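Local coordinates for zinc uptake regulation protein (Escherichia coli, PDB 4MTE) that represses zinc-uptake genes such as znuACB by binding their operator DNA with zinc as its cofactor, at residues L32-L37 with D49-A54. Numbering follows the deposited sequence.
Sequences LRLMSL and DLLREA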
loop_
_atom_site.group_PDB
_atom_site.type_symbol
_atom_site.label_atom_id
_atom_site.label_comp_id
_atom_site.label_asym_id
_atom_site.label_seq_id
_atom_site.Cartn_x
_atom_site.Cartn_y
_atom_site.Cartn_z
ATOM N N LEU D 32 26.788 1.088 -13.981
ATOM C CA LEU D 32 26.960 0.148 -15.083
ATOM C C LEU D 32 27.605 -1.157 -14.616
ATOM O O LEU D 32 27.078 -2.245 -14.867
ATOM C CB LEU D 32 27.801 0.784 -16.192
ATOM C CG LEU D 32 27.940 0.005 -17.502
ATOM C CD1 LEU D 32 26.579 -0.378 -18.081
ATOM C CD2 LEU D 32 28.746 0.830 -18.498
ATOM N N ARG D 33 28.736 -1.056 -13.924
ATOM C CA ARG D 33 29.421 -2.258 -13.464
ATOM C C ARG D 33 28.569 -3.020 -12.454
ATOM O O ARG D 33 28.455 -4.241 -12.541
ATOM C CB ARG D 33 30.803 -1.939 -12.882
ATOM C CG ARG D 33 30.802 -0.996 -11.697
ATOM C CD ARG D 33 32.173 -0.926 -11.048
ATOM N NE ARG D 33 32.607 -2.242 -10.587
ATOM C CZ ARG D 33 32.275 -2.779 -9.416
ATOM N NH1 ARG D 33 31.506 -2.117 -8.561
ATOM N NH2 ARG D 33 32.718 -3.986 -9.097
ATOM N N LEU D 34 27.958 -2.301 -11.514
ATOM C CA LEU D 34 27.095 -2.934 -10.517
ATOM C C LEU D 34 25.980 -3.715 -11.196
ATOM O O LEU D 34 25.619 -4.806 -10.758
ATOM C CB LEU D 34 26.491 -1.893 -9.571
ATOM C CG LEU D 34 27.424 -1.287 -8.521
ATOM C CD1 LEU D 34 26.705 -0.173 -7.770
ATOM C CD2 LEU D 34 27.946 -2.345 -7.554
ATOM N N MET D 35 25.443 -3.155 -12.272
ATOM C CA MET D 35 24.431 -3.851 -13.054
ATOM C C MET D 35 25.048 -5.033 -13.789
ATOM O O MET D 35 24.429 -6.089 -13.909
ATOM C CB MET D 35 23.784 -2.900 -14.057
ATOM C CG MET D 35 22.848 -1.886 -13.426
ATOM S SD MET D 35 21.888 -0.985 -14.653
ATOM C CE MET D 35 20.786 -2.275 -15.223
ATOM N N SER D 36 26.269 -4.851 -14.279
ATOM C CA SER D 36 26.955 -5.900 -15.025
ATOM C C SER D 36 27.244 -7.141 -14.173
ATOM O O SER D 36 27.368 -8.247 -14.702
ATOM C CB SER D 36 28.254 -5.360 -15.626
ATOM O OG SER D 36 29.310 -5.383 -14.683
ATOM N N LEU D 37 27.339 -6.958 -12.860
ATOM C CA LEU D 37 27.620 -8.066 -11.948
ATOM C C LEU D 37 26.390 -8.937 -11.717
ATOM O O LEU D 37 26.499 -10.056 -11.216
ATOM C CB LEU D 37 28.116 -7.538 -10.601
ATOM C CG LEU D 37 29.415 -6.731 -10.596
ATOM C CD1 LEU D 37 29.786 -6.359 -9.168
ATOM C CD2 LEU D 37 30.552 -7.485 -11.279
ATOM N N ASP D 49 20.518 0.420 -3.297
ATOM C CA ASP D 49 21.069 -0.209 -2.098
ATOM C C ASP D 49 22.501 -0.695 -2.330
ATOM O O ASP D 49 23.362 -0.519 -1.471
ATOM C CB ASP D 49 20.188 -1.377 -1.635
ATOM C CG ASP D 49 18.900 -0.918 -0.967
ATOM O OD1 ASP D 49 18.890 0.173 -0.360
ATOM O OD2 ASP D 49 17.897 -1.661 -1.040
ATOM N N LEU D 50 22.756 -1.303 -3.485
ATOM C CA LEU D 50 24.116 -1.711 -3.833
ATOM C C LEU D 50 25.040 -0.501 -3.917
ATOM O O LEU D 50 26.152 -0.515 -3.390
ATOM C CB LEU D 50 24.138 -2.447 -5.173
ATOM C CG LEU D 50 23.447 -3.808 -5.239
ATOM C CD1 LEU D 50 23.577 -4.379 -6.645
ATOM C CD2 LEU D 50 24.017 -4.773 -4.202
ATOM N N LEU D 51 24.565 0.543 -4.585
ATOM C CA LEU D 51 25.356 1.747 -4.804
ATOM C C LEU D 51 25.714 2.455 -3.494
ATOM O O LEU D 51 26.658 3.245 -3.449
ATOM C CB LEU D 51 24.586 2.701 -5.720
ATOM C CG LEU D 51 25.324 3.927 -6.262
ATOM C CD1 LEU D 51 26.487 3.520 -7.161
ATOM C CD2 LEU D 51 24.346 4.824 -7.005
ATOM N N ARG D 52 24.968 2.166 -2.431
ATOM C CA ARG D 52 25.169 2.834 -1.144
ATOM C C ARG D 52 26.446 2.389 -0.439
ATOM O O ARG D 52 27.089 3.185 0.246
ATOM C CB ARG D 52 23.982 2.584 -0.214
ATOM C CG ARG D 52 22.770 3.454 -0.473
ATOM C CD ARG D 52 21.787 3.338 0.675
ATOM N NE ARG D 52 20.483 3.913 0.363
ATOM C CZ ARG D 52 20.236 5.216 0.280
ATOM N NH1 ARG D 52 21.208 6.098 0.470
ATOM N NH2 ARG D 52 19.011 5.638 -0.005
ATOM N N GLU D 53 26.798 1.116 -0.596
ATOM C CA GLU D 53 27.969 0.548 0.068
ATOM C C GLU D 53 29.228 1.336 -0.280
ATOM O O GLU D 53 30.175 1.392 0.507
ATOM C CB GLU D 53 28.139 -0.918 -0.331
ATOM C CG GLU D 53 26.969 -1.803 0.068
ATOM C CD GLU D 53 27.001 -3.155 -0.618
ATOM O OE1 GLU D 53 28.111 -3.667 -0.877
ATOM O OE2 GLU D 53 25.914 -3.702 -0.904
ATOM N N ALA D 54 29.221 1.945 -1.461
ATOM C CA ALA D 54 30.313 2.798 -1.912
ATOM C C ALA D 54 29.954 4.258 -1.661
ATOM O O ALA D 54 30.699 4.989 -1.005
ATOM C CB ALA D 54 30.574 2.569 -3.393
#
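L34 meets L50 and L51 in a small leucine-leucine contact between two helices of the winged-helix DNA-binding domain, helix 26-36 near its C-terminal end and the later part of helix 44-52; no polar side chain takes part. One branch does the touching: CD1 of L34 lies 3.7 Å from CD1 of L51 and 3.8 Å from CA of L51, while CB of L50 is 4.3 Å from the same L34 CD1. This methyl sits against the backbone where L50 passes into L51; leucine's branched end lets it bridge both neighbours. In L34, CG stands anti to the carbonyl carbon (chi1 -74°) and CD1 anti to CA (chi2 174°), extending that branch toward helix 44-52; the side chains of L34 and L51 cross at about a right angle. L51, the buried member, also packs on V63 of helix 60-72, where M35 and L32 rest on L67 and L70, so both segments share that helix as a floor. The hydroxyl of buried S36 donates to R33 O (OG to O 2.6 Å), which also accepts from L37 N. With no hydrogen bond crossing and only 141 Å² buried, the contact depends on van der Waals and hydrophobic forces, without directional bonds.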